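Local coordinates for Ras GTPase-activating-like protein IQGAP2 (PDB 4EZA) that probably binds phosphoinositides through an atypical, pseudo-C2 domain and belongs to the IQGAP family of Ras GTPase-activating-like signalling proteins, at residues T56-V59 with G60-D63; Q77-I80 with Q81-L84. All blocks are in the same frame, centred on the assembly; numbering follows the deposited sequence.

Interaction 1 of 2, residues T56-V59 with G60-D63; sequences TEDV and GIFD
T56 and I61 meet across the loop that joins strands 49-55 and 61-68 in the antiparallel four-stranded sheet of this pseudo-C2 fold, and a type II beta turn from D58 to I61 brings the chain round. The turn is closed by I61 N, which donates to D58 O over 3.0 Å in a fairly straight bond (160° at the hydrogen). G60 holds a backbone conformation in which a beta carbon would run into the carbonyl O of V59.

T56 can be followed outward from CB, which lies 3.5 Å from I61 O. Its OG1 sits between the backbone N and the carbonyl carbon (chi1 72°), a rotation that turns the hydroxyl inward to donate to I61 O at 2.8 Å, reaching that oxygen from above its carbonyl plane. The same OG1 also receives a weak bond from D58 N, so the hydroxyl links the two limbs of the loop. The other branch, CG2, lies 3.4 Å from I61 O and meets CB of D63 crosswise at 3.8 Å; the D63 carboxylate is engaged in a salt bridge with R65.

T56 N gives its hydrogen mainly to water 1, at 2.8 Å, and its bond to I61 O is long and weak. Water 1 in turn can donate to I61 O, 2.7 Å away. The I61 side chain crosses that of D58 at a slant. There the methyl CD1 of I61 rests 3.7 Å from CG of D58, an apolar tip against the carbon of a carboxylate.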
ATOM      1  N   THR A  56       6.238   4.844 -11.995  1.00 28.20           N
ATOM      2  CA  THR A  56       6.755   6.163 -12.336  1.00 27.86           C
ATOM      3  C   THR A  56       7.776   6.024 -13.468  1.00 28.84           C
ATOM      4  O   THR A  56       8.112   4.908 -13.883  1.00 29.49           O
ATOM      5  CB  THR A  56       7.389   6.883 -11.122  1.00 26.90           C
ATOM      6  OG1 THR A  56       8.634   6.260 -10.773  1.00 25.14           O
ATOM      7  CG2 THR A  56       6.457   6.863  -9.921  1.00 26.01           C
ATOM      8  N   GLU A  57       8.268   7.156 -13.949  1.00 28.98           N
ATOM      9  CA  GLU A  57       9.334   7.172 -14.946  1.00 29.73           C
ATOM     10  C   GLU A  57      10.606   6.483 -14.440  1.00 28.46           C
ATOM     11  O   GLU A  57      11.349   5.889 -15.229  1.00 29.18           O
ATOM     12  CB  GLU A  57       9.630   8.611 -15.410  1.00 30.84           C
ATOM     13  CG  GLU A  57      10.194   9.560 -14.326  1.00 33.93           C
ATOM     14  CD  GLU A  57       9.122  10.349 -13.570  1.00 37.92           C
ATOM     15  OE1 GLU A  57       8.064   9.777 -13.205  1.00 39.22           O
ATOM     16  OE2 GLU A  57       9.346  11.559 -13.331  1.00 40.85           O
ATOM     17  N   ASP A  58      10.844   6.559 -13.127  1.00 26.38           N
ATOM     18  CA  ASP A  58      12.002   5.928 -12.511  1.00 25.25           C
ATOM     19  C   ASP A  58      11.596   4.506 -12.188  1.00 23.50           C
ATOM     20  O   ASP A  58      10.749   4.266 -11.300  1.00 23.67           O
ATOM     21  CB  ASP A  58      12.455   6.686 -11.243  1.00 25.01           C
ATOM     22  CG  ASP A  58      13.801   6.201 -10.707  1.00 26.85           C
ATOM     23  OD1 ASP A  58      14.009   4.979 -10.609  1.00 25.42           O
ATOM     24  OD2 ASP A  58      14.652   7.050 -10.368  1.00 29.55           O
ATOM     25  N   VAL A  59      12.157   3.565 -12.941  1.00 22.71           N
ATOM     26  CA  VAL A  59      11.884   2.155 -12.708  1.00 21.86           C
ATOM     27  C   VAL A  59      12.490   1.766 -11.360  1.00 20.63           C
ATOM     28  O   VAL A  59      13.722   1.811 -11.151  1.00 22.21           O
ATOM     29  CB  VAL A  59      12.460   1.232 -13.812  1.00 22.77           C
ATOM     30  CG1 VAL A  59      12.017  -0.222 -13.568  1.00 22.08           C
ATOM     31  CG2 VAL A  59      12.022   1.701 -15.200  1.00 24.29           C
ATOM     32  N   GLY A  60      11.605   1.383 -10.457  1.00 18.51           N
ATOM     33  CA  GLY A  60      11.961   1.027  -9.091  1.00 15.90           C
ATOM     34  C   GLY A  60      11.298   1.971  -8.106  1.00 15.06           C
ATOM     35  O   GLY A  60      11.367   1.746  -6.901  1.00 13.51           O
ATOM     36  N   ILE A  61      10.668   3.031  -8.603  1.00 14.04           N
ATOM     37  CA  ILE A  61       9.886   3.922  -7.735  1.00 14.60           C
ATOM     38  C   ILE A  61       8.406   3.817  -8.089  1.00 14.12           C
ATOM     39  O   ILE A  61       8.030   3.943  -9.258  1.00 15.40           O
ATOM     40  CB  ILE A  61      10.384   5.390  -7.770  1.00 15.74           C
ATOM     41  CG1 ILE A  61      11.823   5.452  -7.218  1.00 17.07           C
ATOM     42  CG2 ILE A  61       9.437   6.314  -6.952  1.00 16.02           C
ATOM     43  CD1 ILE A  61      12.460   6.797  -7.308  1.00 21.11           C
ATOM     44  N   PHE A  62       7.575   3.573  -7.077  1.00 14.28           N
ATOM     45  CA  PHE A  62       6.137   3.404  -7.284  1.00 14.96           C
ATOM     46  C   PHE A  62       5.368   4.520  -6.629  1.00 14.51           C
ATOM     47  O   PHE A  62       5.738   4.993  -5.565  1.00 14.92           O
ATOM     48  CB  PHE A  62       5.668   2.057  -6.732  1.00 15.18           C
ATOM     49  CG  PHE A  62       6.269   0.882  -7.445  1.00 18.64           C
ATOM     50  CD1 PHE A  62       5.633   0.331  -8.548  1.00 20.72           C
ATOM     51  CD2 PHE A  62       7.461   0.337  -6.999  1.00 21.76           C
ATOM     52  CE1 PHE A  62       6.193  -0.763  -9.209  1.00 23.15           C
ATOM     53  CE2 PHE A  62       8.035  -0.747  -7.647  1.00 23.39           C
ATOM     54  CZ  PHE A  62       7.402  -1.294  -8.758  1.00 23.45           C
ATOM     55  N   ASP A  63       4.279   4.913  -7.271  1.00 14.52           N
ATOM     56  CA  ASP A  63       3.431   5.989  -6.812  1.00 15.28           C
ATOM     57  C   ASP A  63       2.172   5.297  -6.301  1.00 14.88           C
ATOM     58  O   ASP A  63       1.486   4.640  -7.081  1.00 17.00           O
ATOM     59  CB  ASP A  63       3.135   6.876  -8.039  1.00 16.92           C
ATOM     60  CG  ASP A  63       2.450   8.170  -7.711  1.00 21.53           C
ATOM     61  OD1 ASP A  63       1.955   8.369  -6.584  1.00 25.11           O
ATOM     62  OD2 ASP A  63       2.386   9.005  -8.643  1.00 26.33           O
TER
HETATM   63  O   HOH W   1       8.046   2.671 -11.649  1.00 38.15           O

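Interaction 2 of 2, residues Q77-I80 with Q81-L84; sequences QLNI and QDLL
An N-cap joins strand 71-79 to helix 80-88, with N79 as the capping residue. Its CG lies anti to the backbone N (chi1 180°), which carries OD1 round to the first turn. There OD1 accepts from Q81 N at 2.8 Å. The bond is bent, 136° at the hydrogen. The aliphatic start of Q81 runs alongside, its CB 3.3 Å from OD1. The main-chain oxygen of N79 opens the helical bonding by accepting from L83 N at 3.1 Å, with a weak bond from D82 N besides.

D82 crosses N79 at about a right angle, OD2 resting 3.4 Å from CB of N79. Water 2 ties the pair further, donating to D82 OD2 and accepting from N79 N. With an alanine in place of N79, Q81 N is likely to lose its capping acceptor and the start of the helix one of its ties.

The next bond of the helix, L84 N to I80 O, follows, and CG1 of I80 packs on CD1 of L84. L78 and L83 face helix 104-112, reaching L107 and I108 respectively, while the main chain of 77-80 runs along strand 61-68 and the residue just before it.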
ATOM      1  N   GLN A  77       5.406   7.942  -2.456  1.00 12.15           N
ATOM      2  CA  GLN A  77       6.314   7.270  -3.374  1.00 12.81           C
ATOM      3  C   GLN A  77       7.150   6.276  -2.605  1.00 12.80           C
ATOM      4  O   GLN A  77       7.707   6.596  -1.550  1.00 13.03           O
ATOM      5  CB  GLN A  77       7.161   8.285  -4.148  1.00 15.23           C
ATOM      6  CG  GLN A  77       6.304   9.073  -5.151  1.00 16.58           C
ATOM      7  CD  GLN A  77       7.088   9.791  -6.238  1.00 21.71           C
ATOM      8  OE1 GLN A  77       6.508  10.225  -7.237  1.00 27.52           O
ATOM      9  NE2 GLN A  77       8.393   9.927  -6.056  1.00 22.10           N
ATOM     10  N   LEU A  78       7.219   5.065  -3.147  1.00 12.04           N
ATOM     11  CA  LEU A  78       7.978   3.978  -2.539  1.00 11.57           C
ATOM     12  C   LEU A  78       9.089   3.510  -3.452  1.00 12.47           C
ATOM     13  O   LEU A  78       8.866   3.239  -4.636  1.00 14.51           O
ATOM     14  CB  LEU A  78       7.058   2.794  -2.196  1.00 11.79           C
ATOM     15  CG  LEU A  78       5.863   3.132  -1.299  1.00  9.71           C
ATOM     16  CD1 LEU A  78       5.008   1.898  -1.179  1.00 12.84           C
ATOM     17  CD2 LEU A  78       6.330   3.616   0.107  1.00 12.72           C
ATOM     18  N   ASN A  79      10.268   3.372  -2.869  1.00 11.42           N
ATOM     19  CA  ASN A  79      11.472   2.981  -3.561  1.00 11.07           C
ATOM     20  C   ASN A  79      11.754   1.519  -3.241  1.00 11.38           C
ATOM     21  O   ASN A  79      11.898   1.140  -2.085  1.00 10.36           O
ATOM     22  CB  ASN A  79      12.599   3.900  -3.047  1.00 11.86           C
ATOM     23  CG  ASN A  79      13.952   3.622  -3.669  1.00 14.27           C
ATOM     24  OD1 ASN A  79      14.320   2.483  -3.941  1.00 18.18           O
ATOM     25  ND2 ASN A  79      14.717   4.681  -3.879  1.00 14.75           N
ATOM     26  N   ILE A  80      11.848   0.690  -4.275  1.00 11.89           N
ATOM     27  CA  ILE A  80      12.103  -0.747  -4.081  1.00 12.83           C
ATOM     28  C   ILE A  80      13.367  -1.057  -3.273  1.00 12.20           C
ATOM     29  O   ILE A  80      13.374  -2.027  -2.489  1.00 12.70           O
ATOM     30  CB  ILE A  80      12.148  -1.481  -5.461  1.00 12.82           C
ATOM     31  CG1 ILE A  80      12.111  -3.021  -5.311  1.00 13.29           C
ATOM     32  CG2 ILE A  80      13.377  -1.026  -6.321  1.00 14.30           C
ATOM     33  CD1 ILE A  80      10.991  -3.549  -4.519  1.00 16.63           C
ATOM     34  N   GLN A  81      14.413  -0.248  -3.439  1.00 12.17           N
ATOM     35  CA  GLN A  81      15.668  -0.475  -2.697  1.00 12.68           C
ATOM     36  C   GLN A  81      15.423  -0.237  -1.213  1.00 12.20           C
ATOM     37  O   GLN A  81      15.963  -0.960  -0.368  1.00 11.94           O
ATOM     38  CB  GLN A  81      16.797   0.431  -3.174  1.00 14.23           C
ATOM     39  CG  GLN A  81      17.297   0.205  -4.579  1.00 18.58           C
ATOM     40  CD  GLN A  81      18.694   0.741  -4.742  1.00 25.61           C
ATOM     41  OE1 GLN A  81      18.934   1.954  -4.634  1.00 30.91           O
ATOM     42  NE2 GLN A  81      19.648  -0.163  -4.985  1.00 27.79           N
ATOM     43  N   ASP A  82      14.602   0.763  -0.891  1.00 11.27           N
ATOM     44  CA  ASP A  82      14.307   1.047   0.526  1.00 12.07           C
ATOM     45  C   ASP A  82      13.502  -0.085   1.145  1.00 11.22           C
ATOM     46  O   ASP A  82      13.767  -0.521   2.276  1.00 11.50           O
ATOM     47  CB  ASP A  82      13.526   2.349   0.686  1.00 12.08           C
ATOM     48  CG  ASP A  82      14.347   3.579   0.388  1.00 15.25           C
ATOM     49  OD1 ASP A  82      15.594   3.532   0.471  1.00 16.73           O
ATOM     50  OD2 ASP A  82      13.722   4.608   0.070  1.00 17.41           O
ATOM     51  N   LEU A  83      12.520  -0.573   0.399  1.00 11.23           N
ATOM     52  CA  LEU A  83      11.707  -1.685   0.881  1.00 10.85           C
ATOM     53  C   LEU A  83      12.531  -2.943   1.073  1.00 11.20           C
ATOM     54  O   LEU A  83      12.374  -3.643   2.069  1.00 11.10           O
ATOM     55  CB  LEU A  83      10.565  -1.960  -0.092  1.00 11.65           C
ATOM     56  CG  LEU A  83       9.530  -0.831  -0.216  1.00 11.90           C
ATOM     57  CD1 LEU A  83       8.448  -1.266  -1.221  1.00 16.00           C
ATOM     58  CD2 LEU A  83       8.900  -0.410   1.116  1.00 12.85           C
ATOM     59  N   LEU A  84      13.437  -3.213   0.135  1.00 10.84           N
ATOM     60  CA  LEU A  84      14.315  -4.370   0.313  1.00 11.43           C
ATOM     61  C   LEU A  84      15.228  -4.235   1.529  1.00 11.81           C
ATOM     62  O   LEU A  84      15.493  -5.213   2.230  1.00 12.55           O
ATOM     63  CB  LEU A  84      15.135  -4.647  -0.939  1.00 11.65           C
ATOM     64  CG  LEU A  84      14.333  -5.249  -2.084  1.00 12.57           C
ATOM     65  CD1 LEU A  84      15.178  -5.175  -3.342  1.00 15.13           C
ATOM     66  CD2 LEU A  84      13.970  -6.684  -1.774  1.00 14.06           C
TER
HETATM   67  O   HOH W   2      10.982   4.607  -0.378  1.00 19.55           O

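Overall arrangement
The two contacts lie at the same end of the four-stranded sheet, on neighbouring strands 61-68 and 71-79, their centres about 10 Å apart. The pairing of these strands connects them: F62 N lies 2.8 Å from L78 O, and I80 N 2.9 Å from G60 O, both probable hydrogen bonds. Interaction 1 is a surface loop where a hydroxyl, a water and main-chain groups do most of the holding. Interaction 2 is partly buried: its polar cap lies toward the outside, whereas L78 and L83 turn to helix 104-112. That helix also receives F62 from interaction 1, so one helix packs against residues from both.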